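Local coordinates for protein dihydroorotate dehydrogenase (Schistosoma mansoni, PDB 6UY4) that probably oxidises (S)-dihydroorotate to orotate with a quinone as electron acceptor, using bound FMN, in the de novo synthesis of UMP, at residues A[95-100]-A[144-149]; A[109-114]-A[196-201]; A[149-154]-A[188-193]; A[238-243]-A[263-268]. One frame throughout, in Å; residues are numbered along the deposited sequence.

Contact 1. Residues A[95-100]-A[144-149]; sequences DGKAFM and NSDGHD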
# COMPACT_ATOMS: atom_id res chain seq x y z
N ASP A 95 -2.24 11.70 -2.96
CA ASP A 95 -2.63 12.63 -4.00
C ASP A 95 -1.55 12.81 -5.07
O ASP A 95 -1.70 13.67 -5.94
CB ASP A 95 -2.99 13.98 -3.38
CG ASP A 95 -3.96 13.85 -2.23
OD1 ASP A 95 -4.89 13.02 -2.32
OD2 ASP A 95 -3.80 14.57 -1.22
N GLY A 96 -0.47 12.04 -5.01
CA GLY A 96 0.58 12.15 -6.00
C GLY A 96 1.34 13.46 -5.95
O GLY A 96 1.73 13.99 -7.00
N LYS A 97 1.55 14.00 -4.75
CA LYS A 97 2.23 15.28 -4.59
C LYS A 97 3.73 15.15 -4.37
O LYS A 97 4.46 16.12 -4.58
CB LYS A 97 1.62 16.05 -3.41
CG LYS A 97 0.14 16.35 -3.55
CD LYS A 97 -0.39 17.06 -2.32
CE LYS A 97 -1.86 17.39 -2.47
NZ LYS A 97 -2.41 18.05 -1.26
N ALA A 98 4.21 13.97 -3.96
CA ALA A 98 5.62 13.83 -3.61
C ALA A 98 6.24 12.52 -4.08
O ALA A 98 7.22 12.06 -3.48
CB ALA A 98 5.80 13.96 -2.09
N PHE A 99 5.71 11.90 -5.13
CA PHE A 99 6.25 10.62 -5.58
C PHE A 99 7.64 10.77 -6.19
O PHE A 99 8.44 9.83 -6.14
CB PHE A 99 5.31 9.96 -6.59
CG PHE A 99 5.10 10.76 -7.85
CD1 PHE A 99 5.86 10.50 -8.98
CD2 PHE A 99 4.15 11.77 -7.90
CE1 PHE A 99 5.67 11.23 -10.14
CE2 PHE A 99 3.96 12.50 -9.05
CZ PHE A 99 4.72 12.24 -10.17
N MET A 100 7.95 11.94 -6.75
CA MET A 100 9.27 12.16 -7.34
C MET A 100 10.35 12.17 -6.27
O MET A 100 11.38 11.49 -6.40
CB MET A 100 9.28 13.47 -8.13
CG MET A 100 8.52 13.40 -9.44
SD MET A 100 9.19 12.16 -10.57
CE MET A 100 10.88 12.72 -10.72
N ASN A 144 -9.30 9.41 2.10
CA ASN A 144 -9.30 10.86 1.91
C ASN A 144 -8.46 11.16 0.67
O ASN A 144 -7.23 11.04 0.69
CB ASN A 144 -8.76 11.57 3.15
CG ASN A 144 -7.44 11.00 3.64
OD1 ASN A 144 -7.25 9.79 3.65
ND2 ASN A 144 -6.53 11.88 4.04
N SER A 145 -9.12 11.56 -0.41
CA SER A 145 -8.45 11.76 -1.69
C SER A 145 -8.92 13.07 -2.31
O SER A 145 -9.98 13.60 -1.97
CB SER A 145 -8.71 10.59 -2.65
OG SER A 145 -7.93 10.71 -3.82
N ASP A 146 -8.12 13.58 -3.24
CA ASP A 146 -8.42 14.81 -3.96
C ASP A 146 -9.23 14.57 -5.23
O ASP A 146 -9.50 15.52 -5.97
CB ASP A 146 -7.13 15.55 -4.31
CG ASP A 146 -6.43 16.10 -3.08
OD1 ASP A 146 -6.95 15.92 -1.96
OD2 ASP A 146 -5.36 16.72 -3.24
N GLY A 147 -9.61 13.33 -5.51
CA GLY A 147 -10.39 13.01 -6.69
C GLY A 147 -9.51 12.56 -7.85
O GLY A 147 -8.29 12.66 -7.84
N HIS A 148 -10.19 12.04 -8.88
CA HIS A 148 -9.48 11.55 -10.06
C HIS A 148 -8.75 12.68 -10.78
O HIS A 148 -7.57 12.55 -11.13
CB HIS A 148 -10.45 10.85 -11.02
CG HIS A 148 -10.77 9.44 -10.64
ND1 HIS A 148 -10.21 8.82 -9.54
CD2 HIS A 148 -11.59 8.53 -11.21
CE1 HIS A 148 -10.67 7.59 -9.46
NE2 HIS A 148 -11.52 7.39 -10.45
N ASP A 149 -9.44 13.80 -11.00
CA ASP A 149 -8.89 14.86 -11.85
C ASP A 149 -7.68 15.52 -11.21
O ASP A 149 -6.69 15.79 -11.89
CB ASP A 149 -9.98 15.89 -12.15
CG ASP A 149 -11.17 15.29 -12.87
OD1 ASP A 149 -11.17 14.07 -13.10
OD2 ASP A 149 -12.11 16.05 -13.20
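Asp95 and Asp146 lay their carboxylates over one another, the two planes only 21° apart although the side chains cross at about a right angle. Followed outward, Asp95 begins with CB 3.6 Å from Asp146 OD2. Its CG sits beside its own backbone N, anti to the carbonyl carbon (chi1 -50°), and lies above the facing carboxylate, 3.4 Å from Asp146 CG. Of the two oxygens, OD1 receives a weak bond from the backbone N of Asp146, 3.4 Å long and bent to 134° at the hydrogen. OD2 comes to 3.3 Å from Asp146 OD2, a meeting of two acceptors. Lys97 answers this charge: its chain, extended beyond CG, brings NZ to 3.7 Å from OD2 of Asp95 and 3.8 Å from OD2 of Asp146, both long ion pairs. Arg154 adds a weak, long ion pair to Asp146 OD2 and a hydrogen bond to the backbone O of Asp95. The contact lies at the surface of the TIM barrel, joining the loop that leads into helix 99-105 to the approach to helix 147-153. Nearby, the side chain of Asn144 touches Lys94, an FMN-binding residue. Two acids stacked this way would be expected to repel if both are charged, and Lys97 and Arg154 probably offset this.

Contact 2. Residues A[109-114]-A[196-201]; sequences HIEVGT and YLVINV. With FMN (flavin mononucleotide), chain G.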
# COMPACT_ATOMS: atom_id res chain seq x y z
N HIS A 109 9.61 1.98 -6.38
CA HIS A 109 8.30 2.29 -6.93
C HIS A 109 7.42 2.88 -5.84
O HIS A 109 7.54 2.54 -4.66
CB HIS A 109 7.64 1.05 -7.55
CG HIS A 109 7.35 -0.04 -6.57
ND1 HIS A 109 8.29 -0.98 -6.20
CD2 HIS A 109 6.21 -0.37 -5.91
CE1 HIS A 109 7.75 -1.83 -5.34
NE2 HIS A 109 6.49 -1.48 -5.15
N ILE A 110 6.55 3.80 -6.25
CA ILE A 110 5.59 4.44 -5.36
C ILE A 110 4.19 4.10 -5.84
O ILE A 110 3.91 4.14 -7.05
CB ILE A 110 5.79 5.97 -5.32
CG1 ILE A 110 7.26 6.33 -5.09
CG2 ILE A 110 4.91 6.60 -4.25
CD1 ILE A 110 7.81 5.82 -3.78
N GLU A 111 3.31 3.75 -4.91
CA GLU A 111 1.93 3.41 -5.21
C GLU A 111 1.06 4.59 -4.77
O GLU A 111 0.64 4.68 -3.62
CB GLU A 111 1.53 2.11 -4.51
CG GLU A 111 0.12 1.63 -4.84
CD GLU A 111 -0.10 0.18 -4.45
OE1 GLU A 111 0.77 -0.66 -4.77
OE2 GLU A 111 -1.13 -0.12 -3.81
N VAL A 112 0.79 5.49 -5.72
CA VAL A 112 -0.08 6.63 -5.45
C VAL A 112 -1.50 6.12 -5.21
O VAL A 112 -2.00 5.24 -5.92
CB VAL A 112 -0.03 7.63 -6.62
CG1 VAL A 112 -0.95 8.81 -6.35
CG2 VAL A 112 1.39 8.09 -6.86
N GLY A 113 -2.16 6.68 -4.20
CA GLY A 113 -3.50 6.26 -3.84
C GLY A 113 -3.69 6.19 -2.34
O GLY A 113 -2.75 6.45 -1.59
N THR A 114 -4.89 5.84 -1.89
CA THR A 114 -6.00 5.46 -2.76
C THR A 114 -6.75 6.68 -3.29
O THR A 114 -7.06 7.61 -2.54
CB THR A 114 -6.99 4.54 -2.01
OG1 THR A 114 -6.38 3.27 -1.77
CG2 THR A 114 -8.27 4.35 -2.80
N TYR A 196 1.04 0.46 -13.29
CA TYR A 196 0.13 -0.60 -12.89
C TYR A 196 -1.00 0.01 -12.07
O TYR A 196 -0.86 1.10 -11.50
CB TYR A 196 0.85 -1.71 -12.11
CG TYR A 196 1.40 -1.29 -10.76
CD1 TYR A 196 0.64 -1.42 -9.60
CD2 TYR A 196 2.69 -0.78 -10.64
CE1 TYR A 196 1.14 -1.05 -8.37
CE2 TYR A 196 3.20 -0.40 -9.41
CZ TYR A 196 2.42 -0.54 -8.28
OH TYR A 196 2.92 -0.17 -7.05
N LEU A 197 -2.11 -0.72 -12.01
CA LEU A 197 -3.29 -0.30 -11.27
C LEU A 197 -3.61 -1.34 -10.20
O LEU A 197 -3.38 -2.54 -10.40
CB LEU A 197 -4.49 -0.11 -12.20
CG LEU A 197 -4.30 0.87 -13.36
CD1 LEU A 197 -5.45 0.76 -14.35
CD2 LEU A 197 -4.17 2.30 -12.85
N VAL A 198 -4.14 -0.88 -9.07
CA VAL A 198 -4.47 -1.73 -7.94
C VAL A 198 -5.91 -1.47 -7.53
O VAL A 198 -6.38 -0.32 -7.56
CB VAL A 198 -3.51 -1.50 -6.75
CG1 VAL A 198 -3.78 -2.52 -5.65
CG2 VAL A 198 -2.07 -1.57 -7.20
N ILE A 199 -6.61 -2.53 -7.13
CA ILE A 199 -7.96 -2.44 -6.60
C ILE A 199 -8.00 -3.16 -5.27
O ILE A 199 -7.58 -4.32 -5.18
CB ILE A 199 -9.00 -3.03 -7.57
CG1 ILE A 199 -8.98 -2.27 -8.90
CG2 ILE A 199 -10.39 -3.01 -6.96
CD1 ILE A 199 -9.97 -2.79 -9.91
N ASN A 200 -8.50 -2.49 -4.24
CA ASN A 200 -8.55 -3.06 -2.90
C ASN A 200 -9.80 -3.92 -2.74
O ASN A 200 -10.92 -3.44 -2.96
CB ASN A 200 -8.53 -1.95 -1.84
CG ASN A 200 -7.16 -1.34 -1.67
OD1 ASN A 200 -6.27 -1.53 -2.49
ND2 ASN A 200 -6.99 -0.59 -0.58
N VAL A 201 -9.61 -5.18 -2.37
CA VAL A 201 -10.73 -6.02 -1.98
C VAL A 201 -11.27 -5.54 -0.64
O VAL A 201 -10.50 -5.23 0.28
CB VAL A 201 -10.31 -7.50 -1.90
CG1 VAL A 201 -11.44 -8.36 -1.35
CG2 VAL A 201 -9.88 -8.00 -3.27
N1 FMN G . -3.58 0.92 1.71
C2 FMN G . -4.29 1.15 0.55
O2 FMN G . -4.43 0.25 -0.28
N3 FMN G . -4.85 2.39 0.31
C4 FMN G . -4.71 3.41 1.24
O4 FMN G . -5.21 4.51 1.03
C4A FMN G . -3.99 3.18 2.41
N5 FMN G . -3.84 4.19 3.33
C5A FMN G . -3.12 3.97 4.49
C6 FMN G . -2.97 4.99 5.42
C7 FMN G . -2.26 4.77 6.59
C7M FMN G . -2.10 5.88 7.59
C8 FMN G . -1.69 3.52 6.83
C8M FMN G . -0.91 3.28 8.09
C9 FMN G . -1.84 2.50 5.90
C9A FMN G . -2.56 2.72 4.73
N10 FMN G . -2.71 1.70 3.80
C10 FMN G . -3.43 1.93 2.64
C1' FMN G . -2.11 0.35 4.03
C2' FMN G . -0.68 0.29 3.51
O2' FMN G . -0.65 0.69 2.16
C3' FMN G . -0.11 -1.11 3.63
O3' FMN G . -1.00 -2.03 3.03
C4' FMN G . 0.13 -1.52 5.08
O4' FMN G . 0.29 -0.38 5.90
C5' FMN G . 1.39 -2.37 5.14
O5' FMN G . 1.80 -2.56 6.47
P FMN G . 3.20 -1.93 6.94
O1P FMN G . 3.44 -2.33 8.37
O2P FMN G . 4.32 -2.42 6.05
O3P FMN G . 3.11 -0.43 6.86
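Thr114 and Asn200 meet at the pyrimidine end of the flavin, their side chains 4.1 Å apart from Thr114 OG1 to Asn200 ND2. Thr114 OG1 accepts from FMN N3 at 2.7 Å, while its backbone N donates to FMN O4. Asn200 ND2 gives a nearly straight bond to FMN O2, 2.7 Å long with 167° at the hydrogen. Behind this first shell stands Asn169, on strand 165-170, hydrogen-bonded to Thr114 OG1 and, through ND2, to Asn200 OD1; it probably fixes which end of the Asn200 amide faces the flavin. The two segments are parallel strands of the TIM barrel with 165-170 between them, so their axes stay 8.7 Å apart at closest and only side chains span the gap. Farther down the barrel interior, Glu111 carries the link. Its CG is anti to the backbone N (chi1 -176°), and OE1 accepts from Tyr196 OH at 3.2 Å. That oxygen is met on its anti side and lies at the edge of the tyrosine ring, with carboxylate and ring planes 82° apart. OE2 lies 3.8 Å from Val198 CG2 and takes a hydrogen bond from Asn169 ND2. Gln352 NE2 bonds to Glu111 OE1 as well as to His109 NE2. His109 approaches the same tyrosine from another direction, its CD2 3.5 Å from Tyr196 OH.

Contact 3. Residues A[149-154]-A[188-193]; sequences DAVYER and RKFGEV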
# COMPACT_ATOMS: atom_id res chain seq x y z
N ASP A 149 -9.44 13.80 -11.00
CA ASP A 149 -8.89 14.86 -11.85
C ASP A 149 -7.68 15.52 -11.21
O ASP A 149 -6.69 15.79 -11.89
CB ASP A 149 -9.98 15.89 -12.15
CG ASP A 149 -11.17 15.29 -12.87
OD1 ASP A 149 -11.17 14.07 -13.10
OD2 ASP A 149 -12.11 16.05 -13.20
N ALA A 150 -7.74 15.80 -9.90
CA ALA A 150 -6.63 16.48 -9.24
C ALA A 150 -5.38 15.61 -9.22
O ALA A 150 -4.27 16.11 -9.45
CB ALA A 150 -7.03 16.88 -7.82
N VAL A 151 -5.54 14.31 -8.96
CA VAL A 151 -4.39 13.42 -8.93
C VAL A 151 -3.89 13.13 -10.34
O VAL A 151 -2.68 12.97 -10.56
CB VAL A 151 -4.73 12.13 -8.16
CG1 VAL A 151 -3.52 11.22 -8.08
CG2 VAL A 151 -5.25 12.47 -6.77
N TYR A 152 -4.80 13.05 -11.31
CA TYR A 152 -4.38 12.78 -12.69
C TYR A 152 -3.57 13.93 -13.27
O TYR A 152 -2.67 13.70 -14.08
CB TYR A 152 -5.61 12.51 -13.56
CG TYR A 152 -5.30 12.38 -15.03
CD1 TYR A 152 -4.78 11.20 -15.55
CD2 TYR A 152 -5.53 13.43 -15.91
CE1 TYR A 152 -4.49 11.07 -16.90
CE2 TYR A 152 -5.25 13.31 -17.26
CZ TYR A 152 -4.73 12.13 -17.75
OH TYR A 152 -4.45 12.01 -19.09
N GLU A 153 -3.87 15.17 -12.87
CA GLU A 153 -3.08 16.31 -13.34
C GLU A 153 -1.64 16.26 -12.85
O GLU A 153 -0.77 16.87 -13.46
CB GLU A 153 -3.74 17.62 -12.90
CG GLU A 153 -4.98 17.98 -13.69
CD GLU A 153 -4.68 18.25 -15.15
OE1 GLU A 153 -3.61 18.83 -15.44
OE2 GLU A 153 -5.51 17.88 -16.01
N ARG A 154 -1.38 15.54 -11.76
CA ARG A 154 -0.03 15.40 -11.23
C ARG A 154 0.71 14.19 -11.78
O ARG A 154 1.91 14.04 -11.50
CB ARG A 154 -0.08 15.31 -9.70
CG ARG A 154 -0.88 16.42 -9.03
CD ARG A 154 -0.70 16.39 -7.52
NE ARG A 154 -1.49 17.42 -6.85
CZ ARG A 154 -2.63 17.19 -6.22
NH1 ARG A 154 -3.13 15.97 -6.16
NH2 ARG A 154 -3.28 18.19 -5.63
N ARG A 188 -10.13 3.54 -16.35
CA ARG A 188 -10.12 4.33 -17.58
C ARG A 188 -9.38 5.65 -17.39
O ARG A 188 -8.84 6.19 -18.36
CB ARG A 188 -11.56 4.59 -18.05
N LYS A 189 -9.33 6.17 -16.17
CA LYS A 189 -8.72 7.47 -15.93
C LYS A 189 -7.20 7.39 -15.88
O LYS A 189 -6.51 8.23 -16.47
CB LYS A 189 -9.26 8.08 -14.63
CG LYS A 189 -8.83 9.51 -14.38
CD LYS A 189 -9.51 10.48 -15.33
CE LYS A 189 -9.18 11.92 -15.00
NZ LYS A 189 -9.94 12.88 -15.86
N PHE A 190 -6.66 6.39 -15.18
CA PHE A 190 -5.22 6.28 -14.96
C PHE A 190 -4.58 5.15 -15.75
O PHE A 190 -3.36 4.96 -15.63
CB PHE A 190 -4.93 6.10 -13.47
CG PHE A 190 -5.45 7.21 -12.60
CD1 PHE A 190 -4.73 8.38 -12.46
CD2 PHE A 190 -6.65 7.08 -11.93
CE1 PHE A 190 -5.20 9.41 -11.67
CE2 PHE A 190 -7.13 8.11 -11.13
CZ PHE A 190 -6.40 9.27 -11.00
N GLY A 191 -5.34 4.40 -16.54
CA GLY A 191 -4.79 3.26 -17.25
C GLY A 191 -3.75 3.61 -18.29
O GLY A 191 -2.94 2.75 -18.65
N GLU A 192 -3.75 4.85 -18.77
CA GLU A 192 -2.80 5.26 -19.81
C GLU A 192 -1.50 5.81 -19.25
O GLU A 192 -0.47 5.73 -19.92
CB GLU A 192 -3.45 6.30 -20.73
CG GLU A 192 -4.67 5.80 -21.49
CD GLU A 192 -4.31 4.84 -22.61
OE1 GLU A 192 -3.12 4.77 -22.98
OE2 GLU A 192 -5.22 4.15 -23.12
N VAL A 193 -1.52 6.37 -18.05
CA VAL A 193 -0.34 7.01 -17.47
C VAL A 193 0.32 6.18 -16.39
O VAL A 193 1.53 6.36 -16.15
CB VAL A 193 -0.68 8.42 -16.93
CG1 VAL A 193 -1.21 9.30 -18.05
CG2 VAL A 193 -1.68 8.33 -15.79
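Asp149 OD1 takes the ammonium of Lys189 in a salt bridge, with NZ at 3.2 Å and the hydrogen bond within it weak. The bridge lies on the outer side of two neighbouring helices of the TIM-barrel shell, 147-153 and 179-190, and the two side chains cross at about a right angle. Lys189 reaches the acid by a bend: a turn at chi2 (71°) swings CD aside, and from there the chain runs extended, CE passing 3.9 Å from both Tyr152 CB and Tyr152 CG before NZ arrives at the carboxylate. Inward of the bridge, Tyr152 makes the broadest contact. Its CG is anti to the backbone N (chi1 173°), and the ring extends alongside Lys189, where CE1 comes to 3.5 Å from the backbone O of Lys189. Phe190 slides past the tyrosine in the opposite direction. Its CE1 packs 3.6 Å from Tyr152 CA and close to CB, while CD1 lies at the edge of the tyrosine ring near that ring's plane; the two rings are therefore not stacked face to face. Phe190 also touches Val115, Val168 and Leu170 of the barrel strands and meets His148 edge-to-face, tying the helix pair to the sheet beneath. Val151 rests on Val112 and Val115 of strand 109-115. The contact thus grades from charge at the outside to hydrocarbon next to the sheet. In the turn that follows, Val193 crosses Tyr152 at about a right angle and sets CG1 3.9 Å from Tyr152 CE1.

Contact 4. Residues A[238-243]-A[263-268]; sequences ILLKIS and TRIDGM. With FMN (flavin mononucleotide), chain G.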
# COMPACT_ATOMS: atom_id res chain seq x y z
N ILE A 238 -3.30 -5.10 -13.93
CA ILE A 238 -4.34 -4.91 -12.92
C ILE A 238 -3.99 -5.80 -11.73
O ILE A 238 -3.91 -7.03 -11.87
CB ILE A 238 -5.73 -5.24 -13.46
CG1 ILE A 238 -6.13 -4.24 -14.56
CG2 ILE A 238 -6.76 -5.24 -12.34
CD1 ILE A 238 -6.29 -2.83 -14.06
N LEU A 239 -3.79 -5.19 -10.57
CA LEU A 239 -3.46 -5.92 -9.35
C LEU A 239 -4.61 -5.85 -8.36
O LEU A 239 -5.39 -4.89 -8.35
CB LEU A 239 -2.18 -5.36 -8.71
CG LEU A 239 -0.84 -5.88 -9.24
CD1 LEU A 239 -0.59 -5.44 -10.67
CD2 LEU A 239 0.29 -5.43 -8.33
N LEU A 240 -4.71 -6.87 -7.52
CA LEU A 240 -5.75 -6.98 -6.51
C LEU A 240 -5.11 -7.03 -5.14
O LEU A 240 -4.31 -7.94 -4.86
CB LEU A 240 -6.62 -8.22 -6.75
CG LEU A 240 -8.08 -8.12 -6.33
CD1 LEU A 240 -8.76 -6.96 -7.04
CD2 LEU A 240 -8.81 -9.43 -6.59
N LYS A 241 -5.44 -6.07 -4.29
CA LYS A 241 -4.89 -5.97 -2.94
C LYS A 241 -5.92 -6.47 -1.94
O LYS A 241 -7.05 -5.97 -1.90
CB LYS A 241 -4.48 -4.54 -2.62
CG LYS A 241 -3.77 -4.37 -1.30
CD LYS A 241 -3.23 -2.95 -1.15
CE LYS A 241 -2.49 -2.78 0.16
NZ LYS A 241 -1.92 -1.40 0.28
N ILE A 242 -5.54 -7.47 -1.14
CA ILE A 242 -6.47 -8.13 -0.24
C ILE A 242 -6.05 -7.84 1.21
O ILE A 242 -5.00 -7.26 1.48
CB ILE A 242 -6.54 -9.65 -0.49
CG1 ILE A 242 -5.22 -10.31 -0.09
CG2 ILE A 242 -6.85 -9.93 -1.95
CD1 ILE A 242 -5.23 -11.81 -0.21
N SER A 243 -6.90 -8.27 2.14
CA SER A 243 -6.81 -8.18 3.58
C SER A 243 -6.26 -9.48 4.16
O SER A 243 -6.57 -10.57 3.65
CB SER A 243 -8.18 -7.89 4.20
OG SER A 243 -8.12 -7.91 5.61
N THR A 263 -11.81 -13.80 -16.00
CA THR A 263 -11.53 -12.67 -15.12
C THR A 263 -10.13 -12.80 -14.53
O THR A 263 -9.93 -12.71 -13.32
CB THR A 263 -12.57 -12.56 -14.01
OG1 THR A 263 -12.73 -13.83 -13.37
CG2 THR A 263 -13.91 -12.10 -14.57
N ARG A 264 -9.13 -12.99 -15.39
CA ARG A 264 -7.76 -13.20 -14.95
C ARG A 264 -7.07 -11.85 -14.77
O ARG A 264 -6.95 -11.07 -15.73
CB ARG A 264 -6.99 -14.07 -15.94
CG ARG A 264 -5.55 -14.32 -15.52
CD ARG A 264 -4.87 -15.31 -16.45
NE ARG A 264 -3.51 -15.59 -16.00
CZ ARG A 264 -3.19 -16.51 -15.10
NH1 ARG A 264 -4.15 -17.24 -14.53
NH2 ARG A 264 -1.93 -16.70 -14.75
N ILE A 265 -6.59 -11.59 -13.56
CA ILE A 265 -5.84 -10.37 -13.27
C ILE A 265 -4.36 -10.65 -13.51
O ILE A 265 -3.98 -11.72 -13.99
CB ILE A 265 -6.08 -9.88 -11.83
CG1 ILE A 265 -5.58 -10.92 -10.83
CG2 ILE A 265 -7.56 -9.59 -11.62
CD1 ILE A 265 -5.66 -10.45 -9.40
N ASP A 266 -3.50 -9.68 -13.15
CA ASP A 266 -2.08 -9.77 -13.44
C ASP A 266 -1.21 -9.96 -12.21
O ASP A 266 -0.04 -10.33 -12.35
CB ASP A 266 -1.62 -8.51 -14.18
CG ASP A 266 -2.31 -8.33 -15.52
OD1 ASP A 266 -2.23 -9.25 -16.36
OD2 ASP A 266 -2.97 -7.29 -15.71
N GLY A 267 -1.74 -9.73 -11.01
CA GLY A 267 -0.95 -9.89 -9.80
C GLY A 267 -1.78 -9.52 -8.60
O GLY A 267 -2.88 -8.96 -8.72
N MET A 268 -1.24 -9.83 -7.43
CA MET A 268 -1.92 -9.58 -6.17
C MET A 268 -0.96 -8.93 -5.18
O MET A 268 0.26 -9.09 -5.26
CB MET A 268 -2.51 -10.86 -5.57
CG MET A 268 -3.62 -11.48 -6.39
SD MET A 268 -4.33 -12.94 -5.61
CE MET A 268 -4.85 -12.25 -4.04
N1 FMN G . -3.58 0.92 1.71
C2 FMN G . -4.29 1.15 0.55
O2 FMN G . -4.43 0.25 -0.28
N3 FMN G . -4.85 2.39 0.31
C4 FMN G . -4.71 3.41 1.24
O4 FMN G . -5.21 4.51 1.03
C4A FMN G . -3.99 3.18 2.41
N5 FMN G . -3.84 4.19 3.33
C5A FMN G . -3.12 3.97 4.49
C6 FMN G . -2.97 4.99 5.42
C7 FMN G . -2.26 4.77 6.59
C7M FMN G . -2.10 5.88 7.59
C8 FMN G . -1.69 3.52 6.83
C8M FMN G . -0.91 3.28 8.09
C9 FMN G . -1.84 2.50 5.90
C9A FMN G . -2.56 2.72 4.73
N10 FMN G . -2.71 1.70 3.80
C10 FMN G . -3.43 1.93 2.64
C1' FMN G . -2.11 0.35 4.03
C2' FMN G . -0.68 0.29 3.51
O2' FMN G . -0.65 0.69 2.16
C3' FMN G . -0.11 -1.11 3.63
O3' FMN G . -1.00 -2.03 3.03
C4' FMN G . 0.13 -1.52 5.08
O4' FMN G . 0.29 -0.38 5.90
C5' FMN G . 1.39 -2.37 5.14
O5' FMN G . 1.80 -2.56 6.47
P FMN G . 3.20 -1.93 6.94
O1P FMN G . 3.44 -2.33 8.37
O2P FMN G . 4.32 -2.42 6.05
O3P FMN G . 3.11 -0.43 6.86
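Leu240 and Met268 stand opposite each other on adjacent parallel strands, their side chains on the same face of the sheet. The apolar packing there runs from Ile265 to Ile242. Ile265 CD1 lies 3.6 Å from Leu240 CB. Met268, extended as far as SD and bent at chi3 (57°), turns CE to within 3.7 Å of Ile242 CG2, the two side chains crossing obliquely. Helix 248-259 touches this layer through Ile242 and Ile265, completing a right-handed beta-alpha-beta crossover of the TIM barrel. The backbone bond from Leu240 N to Gly267 O measures 3.0 Å, and Gly267 lies close against Leu239. At the start of the pairing, Asp266 clasps Ile238 twice: its backbone N bonds to Ile238 O at 3.0 Å, and its OD2 accepts from Ile238 N at 2.8 Å through the anti lone pair. Arg229 forms a salt bridge with the same OD2. Lys241 points away from strand 267-270; its extended chain brings NZ to the flavin, with hydrogen bonds to FMN O3' at 3.0 Å, O2 at 3.1 Å and N1 at 3.2 Å, plus a weak one to O2'. The strand therefore separates two chemistries: hydrocarbon between sheet and helix, and a cationic group toward the cofactor, where a positive charge beside N1 and O2 would be expected to favour the reduced flavin.

Contacts 2 and 4 lie in the buried barrel; contact 1 is a surface contact, and contact 3, though farther from the centre of the chain, is partly buried. Contacts 2 and 4 use strands 196-200 and 238-242, neighbours in the parallel sheet joined by Leu197 O to Leu239 N, and both reach FMN. In contact 2 polar side chains bridge the interior, whereas contact 4 pairs backbones directly and packs hydrocarbon outward. Contacts 1 and 3 share Asp149 and helix 147-153, and His148 O of contact 1 packs against Phe190 CZ of contact 3. Their ion pairs are long or weak, and contact 3 meets contact 2 where Phe190 CB touches Leu197 CD2.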